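PDB 3N3Y: thymidylate synthase thyX from Helicobacter pylori, which probably catalyses the reductive methylation of dUMP to dTMP, with methylenetetrahydrofolate as carbon donor and NADPH and reduced FAD providing the reducing power. Local coordinates for residues L97-E102 and E160-H165; K91-T96 and L153-M158; A25-W30 and C41-L46. All blocks are in the same frame, centred on the assembly; numbering follows the deposited sequence.

How the interactions relate
From the N terminus, interaction 3 comes first: helix 20-30 and helix 41-51 close a short connection of ten residues into a near-perpendicular helix-loop-helix pair beside the flavin. The chain then runs through strand 64-73, helix 74-80 and strand 87-90 before interactions 1 and 2 begin. Their segments alternate along the chain, 91-96, 97-102, 153-158 and 160-165, so the two closures cross and both loops contain helix 127-145 in sequence. They touch directly, Lys-91 pairing with Glu-99 and Leu-97 packing on Lys-155, and so tie the nucleotide loop to the start of strand 163-171. Interaction 3 lies on the opposite side of the chain's centre, its centre about 46 Å from that of interaction 1.

Interaction 1. Residues L97-E102 and E160-H165; sequences LRELKE and ESYKTH
A tyrosine hydroxyl bonded to a carboxylate, with two leucines packed beside it, makes this buried contact, which joins the 3-10 turn after helix 93-96 to the approach of strand 163-171 in the antiparallel sheet of the ThyX fold. It illustrates how one long aromatic side chain can bridge backbones that stay well apart: the CA atoms of Leu-97 and Tyr-162, the nearest pair, are 10.7 Å from each other. The Tyr-162 ring swings out from the strand side with CG opposite the backbone N (chi1 -161°) and points its phenol end into the turn. There Tyr-162 OH donates to OE2 of Glu-99 over 2.6 Å. The oxygen is met on its anti side, with the donor slightly above the carboxylate plane, and lies at the ring edge; carboxylate and ring planes are 32° apart. Glu-99 comes from the opposite direction, its chain stretched out beyond CG.

The leucines meet the same phenol end obliquely. CD2 of Leu-97 comes to 4.1 Å from CZ of Tyr-162, while CG of Leu-100 stands 3.8 Å from Tyr-162 OH and its CD1 approaches CE2 at 4.3 Å. Leu-100 also packs against helix 127-145 through Leu-137, Leu-140 and Leu-144, and the tyrosine touches Arg-74, a dUMP-binding residue, so the contact backs the nucleotide site without reaching the ligand.

The second carboxylate oxygen of Glu-99, OE1, pairs with Lys-91. With one oxygen gripped by a lysine and the other by a phenol, the carboxylate is limited in its rotation. The lysine would favour the anionic form of Glu-99, consistent with its role as acceptor, and the short bond gives the buried tyrosine hydroxyl a hydrogen-bond partner beside the leucine side chains.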
loop_
_atom_site.group_PDB
_atom_site.type_symbol
_atom_site.label_atom_id
_atom_site.label_comp_id
_atom_site.label_asym_id
_atom_site.label_seq_id
_atom_site.Cartn_x
_atom_site.Cartn_y
_atom_site.Cartn_z
ATOM N N LEU A 97 21.185 -0.793 -22.586
ATOM C CA LEU A 97 22.580 -0.338 -22.481
ATOM C C LEU A 97 23.316 -0.338 -23.818
ATOM O O LEU A 97 24.259 0.422 -24.011
ATOM C CB LEU A 97 23.363 -1.156 -21.442
ATOM C CG LEU A 97 23.439 -0.503 -20.055
ATOM C CD1 LEU A 97 24.382 -1.264 -19.106
ATOM C CD2 LEU A 97 23.860 0.966 -20.165
ATOM N N ARG A 98 22.879 -1.190 -24.738
ATOM C CA ARG A 98 23.468 -1.269 -26.073
ATOM C C ARG A 98 23.409 0.066 -26.848
ATOM O O ARG A 98 24.083 0.243 -27.871
ATOM C CB ARG A 98 22.791 -2.386 -26.860
ATOM C CG ARG A 98 23.590 -3.677 -26.945
ATOM C CD ARG A 98 24.049 -3.836 -28.383
ATOM N NE ARG A 98 23.082 -3.206 -29.293
ATOM C CZ ARG A 98 23.370 -2.726 -30.503
ATOM N NH1 ARG A 98 24.610 -2.800 -30.976
ATOM N NH2 ARG A 98 22.412 -2.168 -31.242
ATOM N N GLU A 99 22.608 1.005 -26.349
ATOM C CA GLU A 99 22.610 2.366 -26.878
ATOM C C GLU A 99 24.022 2.977 -26.935
ATOM O O GLU A 99 24.275 3.899 -27.720
ATOM C CB GLU A 99 21.686 3.261 -26.040
ATOM C CG GLU A 99 22.207 3.566 -24.626
ATOM C CD GLU A 99 21.139 4.188 -23.729
ATOM O OE1 GLU A 99 20.047 4.516 -24.250
ATOM O OE2 GLU A 99 21.388 4.352 -22.507
ATOM N N LEU A 100 24.927 2.476 -26.093
ATOM C CA LEU A 100 26.309 2.985 -26.012
ATOM C C LEU A 100 27.240 2.355 -27.052
ATOM O O LEU A 100 28.299 2.896 -27.367
ATOM C CB LEU A 100 26.908 2.742 -24.618
ATOM C CG LEU A 100 26.457 3.592 -23.432
ATOM C CD1 LEU A 100 27.270 3.244 -22.186
ATOM C CD2 LEU A 100 26.581 5.076 -23.750
ATOM N N LYS A 101 26.847 1.195 -27.557
ATOM C CA LYS A 101 27.619 0.476 -28.554
ATOM C C LYS A 101 27.914 1.379 -29.745
ATOM O O LYS A 101 28.960 1.272 -30.384
ATOM C CB LYS A 101 26.824 -0.744 -29.018
ATOM C CG LYS A 101 27.507 -1.579 -30.072
ATOM C CD LYS A 101 28.404 -2.619 -29.446
ATOM C CE LYS A 101 28.859 -3.607 -30.504
ATOM N NZ LYS A 101 27.681 -4.147 -31.242
ATOM N N GLU A 102 26.993 2.295 -30.012
ATOM C CA GLU A 102 26.997 3.048 -31.254
ATOM C C GLU A 102 27.722 4.394 -31.206
ATOM O O GLU A 102 27.842 5.061 -32.227
ATOM C CB GLU A 102 25.550 3.243 -31.729
ATOM C CG GLU A 102 24.895 1.956 -32.264
ATOM C CD GLU A 102 23.644 1.518 -31.487
ATOM O OE1 GLU A 102 22.692 2.326 -31.355
ATOM O OE2 GLU A 102 23.606 0.351 -31.029
ATOM N N GLU A 160 26.347 6.134 -10.941
ATOM C CA GLU A 160 25.005 6.547 -10.522
ATOM C C GLU A 160 24.499 7.800 -11.236
ATOM O O GLU A 160 23.306 8.053 -11.252
ATOM C CB GLU A 160 24.954 6.762 -9.012
ATOM C CG GLU A 160 25.386 5.556 -8.225
ATOM C CD GLU A 160 24.249 4.957 -7.436
ATOM O OE1 GLU A 160 23.524 5.736 -6.770
ATOM O OE2 GLU A 160 24.089 3.713 -7.473
ATOM N N SER A 161 25.392 8.577 -11.833
ATOM C CA SER A 161 24.954 9.756 -12.557
ATOM C C SER A 161 24.361 9.412 -13.920
ATOM O O SER A 161 23.918 10.290 -14.646
ATOM C CB SER A 161 26.092 10.763 -12.706
ATOM O OG SER A 161 27.209 10.159 -13.322
ATOM N N TYR A 162 24.352 8.135 -14.268
ATOM C CA TYR A 162 23.797 7.719 -15.543
ATOM C C TYR A 162 22.309 8.083 -15.645
ATOM O O TYR A 162 21.539 7.861 -14.715
ATOM C CB TYR A 162 23.961 6.223 -15.726
ATOM C CG TYR A 162 23.846 5.813 -17.168
ATOM C CD1 TYR A 162 22.627 5.438 -17.716
ATOM C CD2 TYR A 162 24.966 5.817 -17.994
ATOM C CE1 TYR A 162 22.531 5.071 -19.055
ATOM C CE2 TYR A 162 24.876 5.454 -19.324
ATOM C CZ TYR A 162 23.665 5.084 -19.848
ATOM O OH TYR A 162 23.606 4.717 -21.171
ATOM N N LYS A 163 21.914 8.631 -16.786
ATOM C CA LYS A 163 20.539 9.077 -16.969
ATOM C C LYS A 163 19.514 7.962 -17.163
ATOM O O LYS A 163 19.755 6.970 -17.836
ATOM C CB LYS A 163 20.428 10.091 -18.107
ATOM C CG LYS A 163 20.796 11.500 -17.701
ATOM C CD LYS A 163 20.741 12.402 -18.901
ATOM C CE LYS A 163 21.226 13.791 -18.564
ATOM N NZ LYS A 163 21.077 14.653 -19.767
ATOM N N THR A 164 18.361 8.154 -16.551
ATOM C CA THR A 164 17.239 7.263 -16.757
ATOM C C THR A 164 16.019 8.062 -17.250
ATOM O O THR A 164 16.041 9.296 -17.284
ATOM C CB THR A 164 16.910 6.479 -15.452
ATOM O OG1 THR A 164 15.967 5.435 -15.739
ATOM C CG2 THR A 164 16.350 7.406 -14.394
ATOM N N HIS A 165 14.959 7.340 -17.602
ATOM C CA HIS A 165 13.736 7.903 -18.166
ATOM C C HIS A 165 12.587 7.066 -17.604
ATOM O O HIS A 165 12.695 5.838 -17.503
ATOM C CB HIS A 165 13.814 7.802 -19.691
ATOM C CG HIS A 165 12.589 8.254 -20.422
ATOM N ND1 HIS A 165 12.259 7.768 -21.672
ATOM C CD2 HIS A 165 11.631 9.157 -20.107
ATOM C CE1 HIS A 165 11.147 8.342 -22.091
ATOM N NE2 HIS A 165 10.743 9.187 -21.158
#

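Interaction 2. Residues K91-T96 and L153-M158. With UMP (2'-deoxyuridine 5'-monophosphate), chain G.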
loop_
_atom_site.group_PDB
_atom_site.type_symbol
_atom_site.label_atom_id
_atom_site.label_comp_id
_atom_site.label_asym_id
_atom_site.label_seq_id
_atom_site.Cartn_x
_atom_site.Cartn_y
_atom_site.Cartn_z
ATOM N N LYS A 91 12.836 2.972 -17.792
ATOM C CA LYS A 91 13.852 2.528 -18.749
ATOM C C LYS A 91 14.832 1.567 -18.083
ATOM O O LYS A 91 15.502 1.920 -17.113
ATOM C CB LYS A 91 14.635 3.740 -19.287
ATOM C CG LYS A 91 15.805 3.381 -20.198
ATOM C CD LYS A 91 16.523 4.598 -20.776
ATOM C CE LYS A 91 17.869 4.168 -21.387
ATOM N NZ LYS A 91 18.721 5.333 -21.759
ATOM N N SER A 92 14.924 0.359 -18.620
ATOM C CA SER A 92 15.727 -0.697 -18.017
ATOM C C SER A 92 17.131 -0.739 -18.605
ATOM O O SER A 92 17.314 -0.930 -19.808
ATOM C CB SER A 92 15.038 -2.045 -18.224
ATOM O OG SER A 92 15.835 -3.111 -17.763
ATOM N N SER A 93 18.128 -0.564 -17.752
ATOM C CA SER A 93 19.505 -0.681 -18.201
ATOM C C SER A 93 19.820 -2.105 -18.694
ATOM O O SER A 93 20.657 -2.285 -19.574
ATOM C CB SER A 93 20.483 -0.273 -17.091
ATOM O OG SER A 93 20.540 -1.269 -16.081
ATOM N N ARG A 94 19.162 -3.111 -18.120
ATOM C CA ARG A 94 19.365 -4.489 -18.564
ATOM C C ARG A 94 19.015 -4.672 -20.049
ATOM O O ARG A 94 19.516 -5.584 -20.701
ATOM C CB ARG A 94 18.536 -5.476 -17.726
ATOM C CG ARG A 94 18.832 -5.477 -16.225
ATOM C CD ARG A 94 17.972 -6.521 -15.506
ATOM N NE ARG A 94 18.335 -7.888 -15.889
ATOM C CZ ARG A 94 17.488 -8.916 -15.901
ATOM N NH1 ARG A 94 16.219 -8.743 -15.552
ATOM N NH2 ARG A 94 17.906 -10.120 -16.263
ATOM N N TYR A 95 18.154 -3.817 -20.589
ATOM C CA TYR A 95 17.721 -3.999 -21.970
ATOM C C TYR A 95 17.981 -2.830 -22.913
ATOM O O TYR A 95 17.622 -2.897 -24.079
ATOM C CB TYR A 95 16.252 -4.454 -22.017
ATOM C CG TYR A 95 16.129 -5.896 -21.561
ATOM C CD1 TYR A 95 16.579 -6.941 -22.378
ATOM C CD2 TYR A 95 15.620 -6.215 -20.301
ATOM C CE1 TYR A 95 16.501 -8.265 -21.969
ATOM C CE2 TYR A 95 15.532 -7.540 -19.878
ATOM C CZ TYR A 95 15.978 -8.561 -20.717
ATOM O OH TYR A 95 15.899 -9.875 -20.309
ATOM N N THR A 96 18.621 -1.773 -22.426
ATOM C CA THR A 96 18.838 -0.598 -23.261
ATOM C C THR A 96 20.297 -0.129 -23.323
ATOM O O THR A 96 20.602 0.848 -24.013
ATOM C CB THR A 96 18.012 0.592 -22.764
ATOM O OG1 THR A 96 18.434 0.909 -21.436
ATOM C CG2 THR A 96 16.510 0.279 -22.776
ATOM N N LEU A 153 25.936 -7.821 -17.031
ATOM C CA LEU A 153 27.245 -7.791 -16.394
ATOM C C LEU A 153 27.815 -6.392 -16.477
ATOM O O LEU A 153 28.370 -5.870 -15.509
ATOM C CB LEU A 153 28.227 -8.762 -17.079
ATOM C CG LEU A 153 27.847 -10.241 -17.081
ATOM C CD1 LEU A 153 28.889 -11.061 -17.838
ATOM C CD2 LEU A 153 27.658 -10.762 -15.656
ATOM N N ALA A 154 27.681 -5.778 -17.641
ATOM C CA ALA A 154 28.285 -4.472 -17.839
ATOM C C ALA A 154 27.674 -3.425 -16.896
ATOM O O ALA A 154 28.392 -2.579 -16.365
ATOM C CB ALA A 154 28.193 -4.047 -19.297
ATOM N N LYS A 155 26.365 -3.507 -16.656
ATOM C CA LYS A 155 25.689 -2.535 -15.784
ATOM C C LYS A 155 26.354 -2.339 -14.400
ATOM O O LYS A 155 26.155 -1.313 -13.767
ATOM C CB LYS A 155 24.190 -2.861 -15.640
ATOM C CG LYS A 155 23.900 -4.115 -14.822
ATOM C CD LYS A 155 22.430 -4.521 -14.892
ATOM C CE LYS A 155 21.642 -4.048 -13.663
ATOM N NZ LYS A 155 21.469 -2.569 -13.629
ATOM N N TYR A 156 27.154 -3.311 -13.957
ATOM C CA TYR A 156 27.939 -3.204 -12.723
ATOM C C TYR A 156 28.996 -2.096 -12.741
ATOM O O TYR A 156 29.418 -1.616 -11.691
ATOM C CB TYR A 156 28.565 -4.560 -12.357
ATOM C CG TYR A 156 27.510 -5.446 -11.755
ATOM C CD1 TYR A 156 26.578 -6.089 -12.570
ATOM C CD2 TYR A 156 27.385 -5.583 -10.372
ATOM C CE1 TYR A 156 25.559 -6.871 -12.029
ATOM C CE2 TYR A 156 26.369 -6.361 -9.820
ATOM C CZ TYR A 156 25.454 -7.002 -10.659
ATOM O OH TYR A 156 24.429 -7.785 -10.140
ATOM N N ALA A 157 29.397 -1.669 -13.929
ATOM C CA ALA A 157 30.395 -0.612 -14.044
ATOM C C ALA A 157 29.767 0.774 -14.216
ATOM O O ALA A 157 30.462 1.761 -14.321
ATOM C CB ALA A 157 31.325 -0.907 -15.203
ATOM N N MET A 158 28.448 0.841 -14.265
ATOM C CA MET A 158 27.776 2.089 -14.570
ATOM C C MET A 158 27.761 3.055 -13.370
ATOM O O MET A 158 27.500 2.648 -12.241
ATOM C CB MET A 158 26.363 1.771 -15.046
ATOM C CG MET A 158 25.457 2.950 -15.279
ATOM S SD MET A 158 23.870 2.361 -15.901
ATOM C CE MET A 158 23.393 1.255 -14.578
HETATM N N1 UMP G . 13.748 -3.406 -12.725
HETATM C C2 UMP G . 13.668 -4.429 -11.803
HETATM N N3 UMP G . 14.093 -5.695 -12.164
HETATM C C4 UMP G . 14.601 -5.922 -13.436
HETATM C C5 UMP G . 14.680 -4.884 -14.366
HETATM C C6 UMP G . 14.249 -3.623 -13.988
HETATM O O2 UMP G . 13.218 -4.207 -10.673
HETATM O O4 UMP G . 14.984 -7.046 -13.736
HETATM C "C1'" UMP G . 13.321 -2.066 -12.317
HETATM C "C2'" UMP G . 14.398 -1.517 -11.382
HETATM C "C3'" UMP G . 14.588 -0.088 -11.853
HETATM C "C4'" UMP G . 14.173 -0.120 -13.316
HETATM O "O3'" UMP G . 13.709 0.750 -11.145
HETATM O "O4'" UMP G . 13.272 -1.203 -13.434
HETATM C "C5'" UMP G . 15.368 -0.356 -14.251
HETATM O "O5'" UMP G . 16.200 -1.343 -13.679
HETATM P P UMP G . 17.502 -1.976 -14.376
HETATM O OP1 UMP G . 18.438 -0.831 -14.603
HETATM O OP2 UMP G . 17.133 -2.709 -15.646
HETATM O OP3 UMP G . 18.110 -2.984 -13.456
#
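Ser-93 holds OG between its own backbone N and carbonyl carbon (chi1 73°), and Lys-155 starts out in the same way before bending at its third and fourth torsions; together these turns bring OG and NZ to the nucleotide phosphate. The motif is a phosphate-binding loop leading into the short, weakly bonded helix 93-96, part of the dUMP site of ThyX. It serves as a worked example of an anion held by serine hydroxyls, backbone amides and basic side chains at once.

Lys-155 NZ donates to Ser-93 OG over 2.9 Å, and this hydroxyl in turn donates to OP1 of UMP at 2.6 Å. Lys-155 thus supports the serine and also reaches the phosphate itself, through a weak bond to OP3 of UMP. Ser-92 OG gives OP2 of UMP a hydrogen bond of 2.5 Å, and the amide of Arg-94 adds a nearly straight one to the same oxygen, with an N-H...O angle of 174°. The Ser-93 amide reaches OP1 as well, so two oxygens each accept from one hydroxyl and one amide. Arg-74 NH1 contributes to the site from helix 74-80, and Arg-82 and Arg-182 of the second subunit also bind the nucleotide.

Apolar atoms line the other parts of the contact. The methyl CE of Met-158 rests 4.1 Å from Ser-93 OG, and Arg-94 CG lies 4.0 Å from Lys-155 CD, the two aliphatic chains lying side by side. Beyond CG the arginine bends at its third torsion toward the base, steadied by a salt bridge from NE to Asp-152 and a bond from NH1 to Lys-186 O of the second subunit. Its guanidinium presents an edge to the uracil: Arg-94 NH1 donates to O4 of UMP across 2.8 Å, bent to 137°.

Interaction 3. Residues A25-W30 and C41-L46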
loop_
_atom_site.group_PDB
_atom_site.type_symbol
_atom_site.label_atom_id
_atom_site.label_comp_id
_atom_site.label_asym_id
_atom_site.label_seq_id
_atom_site.Cartn_x
_atom_site.Cartn_y
_atom_site.Cartn_z
ATOM N N ALA A 25 -16.391 14.002 -4.623
ATOM C CA ALA A 25 -16.048 12.989 -3.628
ATOM C C ALA A 25 -16.215 13.515 -2.208
ATOM O O ALA A 25 -16.683 12.807 -1.316
ATOM C CB ALA A 25 -14.613 12.486 -3.836
ATOM N N ILE A 26 -15.815 14.758 -1.996
ATOM C CA ILE A 26 -15.884 15.340 -0.669
ATOM C C ILE A 26 -17.340 15.534 -0.228
ATOM O O ILE A 26 -17.701 15.282 0.930
ATOM C CB ILE A 26 -15.122 16.680 -0.621
ATOM C CG1 ILE A 26 -13.636 16.433 -0.934
ATOM C CG2 ILE A 26 -15.303 17.343 0.743
ATOM C CD1 ILE A 26 -12.813 17.684 -1.145
ATOM N N ARG A 27 -18.170 15.970 -1.171
ATOM C CA ARG A 27 -19.559 16.259 -0.880
ATOM C C ARG A 27 -20.347 14.972 -0.659
ATOM O O ARG A 27 -21.355 14.974 0.044
ATOM C CB ARG A 27 -20.171 17.132 -1.986
ATOM C CG ARG A 27 -19.411 18.434 -2.189
ATOM C CD ARG A 27 -20.300 19.598 -2.595
ATOM N NE ARG A 27 -20.369 20.567 -1.504
ATOM C CZ ARG A 27 -19.826 21.773 -1.543
ATOM N NH1 ARG A 27 -19.193 22.184 -2.631
ATOM N NH2 ARG A 27 -19.927 22.576 -0.496
ATOM N N THR A 28 -19.874 13.875 -1.250
ATOM C CA THR A 28 -20.503 12.580 -1.069
ATOM C C THR A 28 -20.538 12.173 0.403
ATOM O O THR A 28 -21.493 11.547 0.851
ATOM C CB THR A 28 -19.802 11.468 -1.872
ATOM O OG1 THR A 28 -20.080 11.621 -3.271
ATOM C CG2 THR A 28 -20.321 10.122 -1.430
ATOM N N CYS A 29 -19.500 12.538 1.150
ATOM C CA CYS A 29 -19.371 12.089 2.535
ATOM C C CYS A 29 -20.477 12.641 3.416
ATOM O O CYS A 29 -21.070 11.908 4.196
ATOM C CB CYS A 29 -18.004 12.458 3.116
ATOM S SG CYS A 29 -16.598 11.656 2.287
ATOM N N TRP A 30 -20.744 13.937 3.290
ATOM C CA TRP A 30 -21.776 14.592 4.087
ATOM C C TRP A 30 -23.000 14.916 3.251
ATOM O O TRP A 30 -23.908 15.585 3.723
ATOM C CB TRP A 30 -21.242 15.872 4.718
ATOM C CG TRP A 30 -20.078 15.641 5.593
ATOM C CD1 TRP A 30 -20.099 15.249 6.903
ATOM C CD2 TRP A 30 -18.695 15.779 5.233
ATOM N NE1 TRP A 30 -18.813 15.134 7.383
ATOM C CE2 TRP A 30 -17.931 15.453 6.378
ATOM C CE3 TRP A 30 -18.026 16.146 4.054
ATOM C CZ2 TRP A 30 -16.531 15.488 6.379
ATOM C CZ3 TRP A 30 -16.637 16.173 4.058
ATOM C CH2 TRP A 30 -15.906 15.847 5.214
ATOM N N CYS A 41 -15.681 28.455 -7.731
ATOM C CA CYS A 41 -14.627 28.752 -6.759
ATOM C C CYS A 41 -14.884 28.159 -5.367
ATOM O O CYS A 41 -13.949 27.803 -4.657
ATOM C CB CYS A 41 -14.344 30.266 -6.687
ATOM S SG CYS A 41 -15.727 31.312 -6.144
ATOM N N LYS A 42 -16.154 28.049 -4.984
ATOM C CA LYS A 42 -16.510 27.429 -3.706
ATOM C C LYS A 42 -16.223 25.929 -3.706
ATOM O O LYS A 42 -15.888 25.358 -2.670
ATOM C CB LYS A 42 -17.975 27.684 -3.337
ATOM C CG LYS A 42 -18.302 29.148 -3.102
ATOM C CD LYS A 42 -19.555 29.314 -2.262
ATOM C CE LYS A 42 -19.336 28.809 -0.837
ATOM N NZ LYS A 42 -18.281 29.573 -0.099
ATOM N N ASP A 43 -16.361 25.290 -4.864
ATOM C CA ASP A 43 -15.986 23.883 -4.980
ATOM C C ASP A 43 -14.462 23.723 -4.892
ATOM O O ASP A 43 -13.976 22.820 -4.202
ATOM C CB ASP A 43 -16.552 23.254 -6.263
ATOM C CG ASP A 43 -18.044 22.904 -6.143
ATOM O OD1 ASP A 43 -18.573 22.921 -5.007
ATOM O OD2 ASP A 43 -18.687 22.605 -7.178
ATOM N N LYS A 44 -13.716 24.601 -5.576
ATOM C CA LYS A 44 -12.251 24.573 -5.508
ATOM C C LYS A 44 -11.792 24.821 -4.084
ATOM O O LYS A 44 -10.865 24.184 -3.596
ATOM C CB LYS A 44 -11.610 25.636 -6.412
ATOM C CG LYS A 44 -11.590 25.323 -7.899
ATOM C CD LYS A 44 -10.891 26.454 -8.657
ATOM C CE LYS A 44 -11.408 27.819 -8.186
ATOM N NZ LYS A 44 -10.774 28.984 -8.872
ATOM N N GLU A 45 -12.447 25.767 -3.424
ATOM C CA GLU A 45 -12.088 26.117 -2.064
ATOM C C GLU A 45 -12.245 24.915 -1.154
ATOM O O GLU A 45 -11.432 24.697 -0.255
ATOM C CB GLU A 45 -12.959 27.265 -1.569
ATOM C CG GLU A 45 -13.071 27.342 -0.064
ATOM C CD GLU A 45 -11.742 27.644 0.614
ATOM O OE1 GLU A 45 -10.701 27.688 -0.085
ATOM O OE2 GLU A 45 -11.743 27.843 1.854
ATOM N N LEU A 46 -13.292 24.132 -1.400
ATOM C CA LEU A 46 -13.609 22.970 -0.571
ATOM C C LEU A 46 -12.523 21.884 -0.612
ATOM O O LEU A 46 -12.177 21.297 0.418
ATOM C CB LEU A 46 -14.967 22.378 -0.978
ATOM C CG LEU A 46 -15.367 21.048 -0.325
ATOM C CD1 LEU A 46 -15.789 21.242 1.128
ATOM C CD2 LEU A 46 -16.474 20.392 -1.121
#
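The short axes of segments 25-30 and 41-46 run at 80° to one another and approach no closer than 11.2 Å, with Ile-26 and Leu-46 as the nearest residues of the two backbones at 8.0 Å between CA atoms. Almost perpendicular and joined by a connection of only ten residues, helices 20-30 and 41-51 form a near-perpendicular helix-loop-helix pair in ThyX. The example shows how a leucine and an arginine can bridge two crossing helices.

Leu-46 fills the space between them. Its CG lies opposite the backbone N (chi1 172°), which carries CG toward Ile-26; both methyls then meet the first helix. CD2 of Leu-46 meets CG2 of Ile-26 at 3.8 Å as the two side chains slide past each other in opposite directions. CD2 of Leu-46 also lies over one face of the Arg-27 guanidinium, offset toward its rim and 3.6 Å from CZ. The arginine crosses the leucine obliquely, its CG also lying against CD2, so that its aliphatic part and its flat head share one apolar partner.

Asp-43, a turn earlier on the second helix, takes the edge of that guanidinium. The two side chains cross at about a right angle; only NH1 meets OD1, and the 53° between the planes of guanidinium and carboxylate is not that of a flat, paired fork. Ser-32 holds Arg-27 NE, while Ser-36 and Gly-39 hold Asp-43 OD2, so residues of the connecting loop fix both ends of the bridge. Farther along the first helix Cys-29 touches the FAD, and Trp-30 meets Tyr-95 of the third subunit. The ion pair itself rests on Arg-27 NH1 and Asp-43 OD1, 2.6 Å apart.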